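PDB 1OMH: trwC protein from Escherichia coli, which probably nicks plasmid DNA at the origin of transfer through its N-terminal relaxase domain, the part present here, and so starts conjugative transfer. Local coordinates for residues V114-A127 with I137-R149. Sequence-based numbering, arbitrary orientation.
Sequences VARTLEQAEARAQA and IETTGNLVIGKFR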
ATOM      1  N   VAL B 114      -3.656   6.870   5.634  1.00 19.02           N
ATOM      2  CA  VAL B 114      -3.559   5.413   5.578  1.00 19.65           C
ATOM      3  C   VAL B 114      -4.309   4.789   6.761  1.00 21.41           C
ATOM      4  O   VAL B 114      -5.079   3.856   6.587  1.00 16.74           O
ATOM      5  CB  VAL B 114      -2.082   4.936   5.627  1.00 18.87           C
ATOM      6  CG1 VAL B 114      -2.028   3.431   5.787  1.00 19.29           C
ATOM      7  CG2 VAL B 114      -1.350   5.346   4.341  1.00 13.09           C
ATOM      8  N   ALA B 115      -4.082   5.315   7.962  1.00 23.12           N
ATOM      9  CA  ALA B 115      -4.735   4.788   9.159  1.00 24.05           C
ATOM     10  C   ALA B 115      -6.259   4.896   9.086  1.00 23.38           C
ATOM     11  O   ALA B 115      -6.971   3.958   9.441  1.00 25.15           O
ATOM     12  CB  ALA B 115      -4.216   5.512  10.402  1.00 21.31           C
ATOM     13  N   ARG B 116      -6.757   6.037   8.624  1.00 25.07           N
ATOM     14  CA  ARG B 116      -8.196   6.238   8.518  1.00 26.65           C
ATOM     15  C   ARG B 116      -8.825   5.329   7.468  1.00 26.43           C
ATOM     16  O   ARG B 116      -9.940   4.830   7.647  1.00 22.94           O
ATOM     17  CB  ARG B 116      -8.493   7.704   8.203  1.00 27.70           C
ATOM     18  CG  ARG B 116      -8.173   8.637   9.362  1.00 32.58           C
ATOM     19  CD  ARG B 116      -8.220  10.090   8.929  1.00 37.66           C
ATOM     20  NE  ARG B 116      -7.806  10.993  10.000  1.00 42.05           N
ATOM     21  CZ  ARG B 116      -7.538  12.283   9.826  1.00 41.09           C
ATOM     22  NH1 ARG B 116      -7.640  12.826   8.619  1.00 41.69           N
ATOM     23  NH2 ARG B 116      -7.170  13.029  10.858  1.00 43.24           N
ATOM     24  N   THR B 117      -8.111   5.098   6.372  1.00 22.39           N
ATOM     25  CA  THR B 117      -8.640   4.236   5.327  1.00 20.84           C
ATOM     26  C   THR B 117      -8.698   2.801   5.838  1.00 19.95           C
ATOM     27  O   THR B 117      -9.664   2.081   5.581  1.00 18.01           O
ATOM     28  CB  THR B 117      -7.770   4.298   4.060  1.00 22.95           C
ATOM     29  OG1 THR B 117      -7.649   5.662   3.638  1.00 21.05           O
ATOM     30  CG2 THR B 117      -8.399   3.485   2.935  1.00 19.30           C
ATOM     31  N   LEU B 118      -7.671   2.390   6.578  1.00 18.07           N
ATOM     32  CA  LEU B 118      -7.630   1.036   7.107  1.00 20.44           C
ATOM     33  C   LEU B 118      -8.742   0.797   8.125  1.00 20.12           C
ATOM     34  O   LEU B 118      -9.170  -0.340   8.328  1.00 21.21           O
ATOM     35  CB  LEU B 118      -6.257   0.748   7.727  1.00 19.95           C
ATOM     36  CG  LEU B 118      -5.112   0.625   6.714  1.00 18.35           C
ATOM     37  CD1 LEU B 118      -3.790   0.494   7.438  1.00 18.46           C
ATOM     38  CD2 LEU B 118      -5.352  -0.581   5.810  1.00 15.10           C
ATOM     39  N   GLU B 119      -9.203   1.861   8.771  1.00 23.52           N
ATOM     40  CA  GLU B 119     -10.286   1.729   9.742  1.00 24.32           C
ATOM     41  C   GLU B 119     -11.531   1.297   8.980  1.00 24.94           C
ATOM     42  O   GLU B 119     -12.308   0.474   9.450  1.00 22.34           O
ATOM     43  CB  GLU B 119     -10.564   3.059  10.440  1.00 23.51           C
ATOM     44  CG  GLU B 119      -9.569   3.447  11.522  1.00 32.67           C
ATOM     45  CD  GLU B 119      -9.985   4.711  12.252  1.00 38.30           C
ATOM     46  OE1 GLU B 119     -11.058   4.704  12.893  1.00 48.20           O
ATOM     47  OE2 GLU B 119      -9.249   5.715  12.182  1.00 46.87           O
ATOM     48  N   GLN B 120     -11.706   1.856   7.790  1.00 23.93           N
ATOM     49  CA  GLN B 120     -12.857   1.524   6.969  1.00 25.98           C
ATOM     50  C   GLN B 120     -12.712   0.156   6.325  1.00 24.97           C
ATOM     51  O   GLN B 120     -13.707  -0.531   6.060  1.00 23.86           O
ATOM     52  CB  GLN B 120     -13.086   2.622   5.929  1.00 26.66           C
ATOM     53  CG  GLN B 120     -13.606   3.894   6.593  1.00 31.27           C
ATOM     54  CD  GLN B 120     -13.914   5.014   5.622  1.00 33.25           C
ATOM     55  OE1 GLN B 120     -14.621   4.823   4.634  1.00 33.78           O
ATOM     56  NE2 GLN B 120     -13.394   6.200   5.910  1.00 38.01           N
ATOM     57  N   ALA B 121     -11.473  -0.252   6.077  1.00 23.05           N
ATOM     58  CA  ALA B 121     -11.238  -1.570   5.510  1.00 22.78           C
ATOM     59  C   ALA B 121     -11.568  -2.564   6.626  1.00 21.32           C
ATOM     60  O   ALA B 121     -12.125  -3.632   6.377  1.00 20.54           O
ATOM     61  CB  ALA B 121      -9.776  -1.714   5.087  1.00 25.98           C
ATOM     62  N   GLU B 122     -11.237  -2.192   7.862  1.00 19.19           N
ATOM     63  CA  GLU B 122     -11.503  -3.066   9.002  1.00 22.23           C
ATOM     64  C   GLU B 122     -13.003  -3.232   9.251  1.00 24.73           C
ATOM     65  O   GLU B 122     -13.459  -4.295   9.673  1.00 26.68           O
ATOM     66  CB  GLU B 122     -10.818  -2.525  10.261  1.00 25.54           C
ATOM     67  CG  GLU B 122     -11.063  -3.370  11.510  1.00 25.85           C
ATOM     68  CD  GLU B 122     -10.233  -2.915  12.691  1.00 23.89           C
ATOM     69  OE1 GLU B 122     -10.202  -1.699  12.957  1.00 27.87           O
ATOM     70  OE2 GLU B 122      -9.619  -3.770  13.360  1.00 25.31           O
ATOM     71  N   ALA B 123     -13.770  -2.181   8.992  1.00 24.21           N
ATOM     72  CA  ALA B 123     -15.215  -2.244   9.176  1.00 27.63           C
ATOM     73  C   ALA B 123     -15.787  -3.263   8.193  1.00 28.52           C
ATOM     74  O   ALA B 123     -16.933  -3.690   8.325  1.00 26.30           O
ATOM     75  CB  ALA B 123     -15.841  -0.868   8.940  1.00 27.38           C
ATOM     76  N   ARG B 124     -14.974  -3.657   7.215  1.00 23.52           N
ATOM     77  CA  ARG B 124     -15.394  -4.624   6.206  1.00 25.26           C
ATOM     78  C   ARG B 124     -14.829  -6.028   6.434  1.00 23.57           C
ATOM     79  O   ARG B 124     -15.079  -6.934   5.643  1.00 23.15           O
ATOM     80  CB  ARG B 124     -15.004  -4.125   4.809  1.00 25.51           C
ATOM     81  CG  ARG B 124     -15.783  -2.894   4.360  1.00 21.73           C
ATOM     82  CD  ARG B 124     -15.209  -2.300   3.077  1.00 22.29           C
ATOM     83  NE  ARG B 124     -16.087  -1.281   2.500  1.00 19.56           N
ATOM     84  CZ  ARG B 124     -16.293  -0.074   3.017  1.00 20.26           C
ATOM     85  NH1 ARG B 124     -15.681   0.296   4.137  1.00 21.00           N
ATOM     86  NH2 ARG B 124     -17.121   0.770   2.411  1.00 21.08           N
ATOM     87  N   ALA B 125     -14.082  -6.210   7.521  1.00 23.52           N
ATOM     88  CA  ALA B 125     -13.509  -7.519   7.839  1.00 23.76           C
ATOM     89  C   ALA B 125     -14.637  -8.515   8.074  1.00 25.23           C
ATOM     90  O   ALA B 125     -15.576  -8.230   8.820  1.00 26.88           O
ATOM     91  CB  ALA B 125     -12.646  -7.431   9.087  1.00 21.26           C
ATOM     92  N   GLN B 126     -14.535  -9.679   7.448  1.00 22.22           N
ATOM     93  CA  GLN B 126     -15.550 -10.711   7.592  1.00 24.56           C
ATOM     94  C   GLN B 126     -14.948 -12.102   7.666  1.00 24.50           C
ATOM     95  O   GLN B 126     -13.791 -12.321   7.311  1.00 27.22           O
ATOM     96  CB  GLN B 126     -16.522 -10.682   6.414  1.00 25.13           C
ATOM     97  CG  GLN B 126     -17.210  -9.357   6.180  1.00 29.94           C
ATOM     98  CD  GLN B 126     -18.357  -9.481   5.195  1.00 31.95           C
ATOM     99  OE1 GLN B 126     -18.185  -9.990   4.082  1.00 27.28           O
ATOM    100  NE2 GLN B 126     -19.538  -9.016   5.603  1.00 30.67           N
ATOM    101  N   ALA B 127     -15.759 -13.045   8.122  1.00 22.61           N
ATOM    102  CA  ALA B 127     -15.350 -14.438   8.232  1.00 26.67           C
ATOM    103  C   ALA B 127     -16.612 -15.276   8.094  1.00 23.48           C
ATOM    104  O   ALA B 127     -17.715 -14.753   8.191  1.00 24.94           O
ATOM    105  CB  ALA B 127     -14.697 -14.691   9.584  1.00 25.53           C
ATOM    106  N   ILE B 137     -22.231 -15.455   6.837  1.00 34.08           N
ATOM    107  CA  ILE B 137     -21.117 -14.548   6.625  1.00 32.64           C
ATOM    108  C   ILE B 137     -21.225 -13.535   7.752  1.00 32.78           C
ATOM    109  O   ILE B 137     -22.228 -12.827   7.872  1.00 36.34           O
ATOM    110  CB  ILE B 137     -21.201 -13.830   5.265  1.00 33.70           C
ATOM    111  CG1 ILE B 137     -21.133 -14.862   4.135  1.00 31.81           C
ATOM    112  CG2 ILE B 137     -20.048 -12.833   5.132  1.00 27.89           C
ATOM    113  CD1 ILE B 137     -21.185 -14.263   2.743  1.00 31.37           C
ATOM    114  N   GLU B 138     -20.199 -13.483   8.593  1.00 27.91           N
ATOM    115  CA  GLU B 138     -20.207 -12.573   9.728  1.00 29.31           C
ATOM    116  C   GLU B 138     -19.236 -11.424   9.539  1.00 30.14           C
ATOM    117  O   GLU B 138     -18.099 -11.631   9.114  1.00 29.41           O
ATOM    118  CB  GLU B 138     -19.841 -13.336  11.002  1.00 33.69           C
ATOM    119  CG  GLU B 138     -19.887 -12.503  12.283  1.00 43.14           C
ATOM    120  CD  GLU B 138     -19.202 -13.196  13.453  1.00 47.86           C
ATOM    121  OE1 GLU B 138     -19.350 -14.432  13.580  1.00 48.81           O
ATOM    122  OE2 GLU B 138     -18.529 -12.504  14.250  1.00 44.68           O
ATOM    123  N   THR B 139     -19.698 -10.213   9.837  1.00 30.13           N
ATOM    124  CA  THR B 139     -18.848  -9.040   9.749  1.00 31.24           C
ATOM    125  C   THR B 139     -18.210  -8.953  11.135  1.00 34.70           C
ATOM    126  O   THR B 139     -18.866  -8.596  12.118  1.00 29.16           O
ATOM    127  CB  THR B 139     -19.667  -7.765   9.461  1.00 33.49           C
ATOM    128  OG1 THR B 139     -20.322  -7.895   8.194  1.00 33.12           O
ATOM    129  CG2 THR B 139     -18.756  -6.541   9.424  1.00 32.59           C
ATOM    130  N   THR B 140     -16.935  -9.322  11.203  1.00 32.50           N
ATOM    131  CA  THR B 140     -16.177  -9.330  12.449  1.00 28.53           C
ATOM    132  C   THR B 140     -15.687  -7.949  12.862  1.00 32.02           C
ATOM    133  O   THR B 140     -15.575  -7.650  14.052  1.00 29.50           O
ATOM    134  CB  THR B 140     -14.972 -10.255  12.321  1.00 30.17           C
ATOM    135  OG1 THR B 140     -14.150  -9.805  11.238  1.00 26.16           O
ATOM    136  CG2 THR B 140     -15.430 -11.673  12.028  1.00 27.37           C
ATOM    137  N   GLY B 141     -15.371  -7.119  11.873  1.00 31.83           N
ATOM    138  CA  GLY B 141     -14.914  -5.774  12.162  1.00 29.77           C
ATOM    139  C   GLY B 141     -13.574  -5.665  12.866  1.00 26.55           C
ATOM    140  O   GLY B 141     -13.317  -4.682  13.551  1.00 26.37           O
ATOM    141  N   ASN B 142     -12.720  -6.670  12.723  1.00 23.98           N
ATOM    142  CA  ASN B 142     -11.409  -6.604  13.356  1.00 26.86           C
ATOM    143  C   ASN B 142     -10.332  -7.193  12.455  1.00 23.64           C
ATOM    144  O   ASN B 142     -10.536  -8.211  11.802  1.00 23.60           O
ATOM    145  CB  ASN B 142     -11.424  -7.298  14.737  1.00 26.40           C
ATOM    146  CG  ASN B 142     -11.654  -8.799  14.655  1.00 31.21           C
ATOM    147  OD1 ASN B 142     -10.714  -9.580  14.483  1.00 29.88           O
ATOM    148  ND2 ASN B 142     -12.911  -9.210  14.784  1.00 28.78           N
ATOM    149  N   LEU B 143      -9.187  -6.526  12.409  1.00 23.63           N
ATOM    150  CA  LEU B 143      -8.081  -6.982  11.581  1.00 22.57           C
ATOM    151  C   LEU B 143      -6.756  -6.866  12.323  1.00 20.75           C
ATOM    152  O   LEU B 143      -6.650  -6.146  13.318  1.00 20.83           O
ATOM    153  CB  LEU B 143      -7.997  -6.136  10.300  1.00 20.11           C
ATOM    154  CG  LEU B 143      -9.090  -6.264   9.242  1.00 18.27           C
ATOM    155  CD1 LEU B 143      -8.862  -5.227   8.142  1.00 17.79           C
ATOM    156  CD2 LEU B 143      -9.081  -7.671   8.676  1.00 19.62           C
ATOM    157  N   VAL B 144      -5.764  -7.601  11.837  1.00 22.08           N
ATOM    158  CA  VAL B 144      -4.410  -7.562  12.382  1.00 20.73           C
ATOM    159  C   VAL B 144      -3.630  -7.034  11.185  1.00 21.10           C
ATOM    160  O   VAL B 144      -3.548  -7.704  10.151  1.00 19.73           O
ATOM    161  CB  VAL B 144      -3.913  -8.979  12.771  1.00 21.69           C
ATOM    162  CG1 VAL B 144      -2.476  -8.921  13.294  1.00 22.65           C
ATOM    163  CG2 VAL B 144      -4.823  -9.566  13.842  1.00 18.83           C
ATOM    164  N   ILE B 145      -3.097  -5.820  11.301  1.00 21.17           N
ATOM    165  CA  ILE B 145      -2.375  -5.210  10.181  1.00 20.62           C
ATOM    166  C   ILE B 145      -0.966  -4.740  10.528  1.00 21.31           C
ATOM    167  O   ILE B 145      -0.747  -4.102  11.557  1.00 20.67           O
ATOM    168  CB  ILE B 145      -3.102  -3.948   9.647  1.00 13.36           C
ATOM    169  CG1 ILE B 145      -4.625  -4.171   9.599  1.00 17.66           C
ATOM    170  CG2 ILE B 145      -2.550  -3.566   8.273  1.00 16.18           C
ATOM    171  CD1 ILE B 145      -5.045  -5.429   8.884  1.00 31.37           C
ATOM    172  N   GLY B 146      -0.029  -5.045   9.639  1.00 22.05           N
ATOM    173  CA  GLY B 146       1.341  -4.598   9.794  1.00 22.22           C
ATOM    174  C   GLY B 146       1.542  -3.530   8.725  1.00 17.54           C
ATOM    175  O   GLY B 146       1.482  -3.827   7.532  1.00 19.77           O
ATOM    176  N   LYS B 147       1.762  -2.286   9.140  1.00 16.39           N
ATOM    177  CA  LYS B 147       1.950  -1.176   8.201  1.00 18.80           C
ATOM    178  C   LYS B 147       3.424  -0.811   8.050  1.00 20.13           C
ATOM    179  O   LYS B 147       4.113  -0.550   9.039  1.00 19.61           O
ATOM    180  CB  LYS B 147       1.178   0.060   8.675  1.00 18.55           C
ATOM    181  CG  LYS B 147      -0.312  -0.173   8.904  1.00 19.44           C
ATOM    182  CD  LYS B 147      -1.014   1.111   9.349  1.00 15.73           C
ATOM    183  CE  LYS B 147      -0.499   1.572  10.704  1.00 18.49           C
ATOM    184  NZ  LYS B 147      -1.184   2.807  11.180  1.00 16.63           N
ATOM    185  N   PHE B 148       3.899  -0.766   6.809  1.00 16.53           N
ATOM    186  CA  PHE B 148       5.299  -0.442   6.564  1.00 16.97           C
ATOM    187  C   PHE B 148       5.442   0.699   5.562  1.00 18.67           C
ATOM    188  O   PHE B 148       5.132   0.542   4.385  1.00 17.71           O
ATOM    189  CB  PHE B 148       6.026  -1.697   6.070  1.00 18.62           C
ATOM    190  CG  PHE B 148       5.799  -2.903   6.945  1.00 20.06           C
ATOM    191  CD1 PHE B 148       4.800  -3.825   6.644  1.00 20.06           C
ATOM    192  CD2 PHE B 148       6.569  -3.104   8.084  1.00 23.67           C
ATOM    193  CE1 PHE B 148       4.576  -4.931   7.464  1.00 23.36           C
ATOM    194  CE2 PHE B 148       6.350  -4.204   8.911  1.00 24.78           C
ATOM    195  CZ  PHE B 148       5.352  -5.119   8.597  1.00 23.32           C
ATOM    196  N   ARG B 149       5.914   1.844   6.057  1.00 17.59           N
ATOM    197  CA  ARG B 149       6.111   3.051   5.255  1.00 18.83           C
ATOM    198  C   ARG B 149       7.478   3.050   4.572  1.00 20.16           C
ATOM    199  O   ARG B 149       8.503   2.818   5.216  1.00 20.47           O
ATOM    200  CB  ARG B 149       5.984   4.286   6.160  1.00 17.37           C
ATOM    201  CG  ARG B 149       5.937   5.632   5.432  1.00 19.17           C
ATOM    202  CD  ARG B 149       5.923   6.781   6.440  1.00 23.56           C
ATOM    203  NE  ARG B 149       7.141   6.787   7.240  1.00 32.69           N
ATOM    204  CZ  ARG B 149       7.183   7.027   8.545  1.00 34.93           C
ATOM    205  NH1 ARG B 149       8.343   7.006   9.180  1.00 38.18           N
ATOM    206  NH2 ARG B 149       6.069   7.284   9.217  1.00 32.11           N
TER
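Leu143 and Glu122 carry the tightly packed part of this contact, where Leu143, in the chain before Ile145, packs on Glu122 and the turn from Glu122 to Ala125. Leu143 CD1 lies 3.5 Å from Glu122 CA, while its other methyl, CD2, is 3.6 Å from Ala125 CB. Glu122 swings CG opposite its backbone N (chi1 179°) and stays extended, which carries OE2 to 2.9 Å from Leu143 N, on the anti lone pair. Gly141 N bonds Ala125 O at 3.3 Å, almost straight (177°). Further along, Leu118 CD1 presses to 3.4 Å on Lys147 CD, closer than usual carbon contact, as the two side chains run past each other in opposite directions; Lys147 NZ is hydrogen-bonded to Gln37 OE1.

The contact thus joins helix 104-122, hairpin 126-139 and strand 145-152 of the five-stranded antiparallel sheet in the TrwC relaxase domain. Ala127 and Glu138 form an antiparallel hydrogen-bonded pair (Ala127 N to Glu138 O 2.9 Å, Glu138 N to Ala127 O 2.8 Å). The solvent side is the Gln126, Thr139 and Ile137 face: Gln126 NE2 donates to Thr139 OG1 at 2.9 Å, nearly straight (164°), with the oxygen in the Gln126 amide plane, and Gln126 OE1 meets Ile137 CG2. Replacing Gln126 by an alanine is likely to leave Thr139 OG1 without its amide donor and the Ile137 methyl less covered. Ile137 also packs on a guanine of the bound DNA. Inside, two backbone N-H groups, of Leu143 and Lys39, meet buried Glu122 OE2 and would probably favour its ionised form.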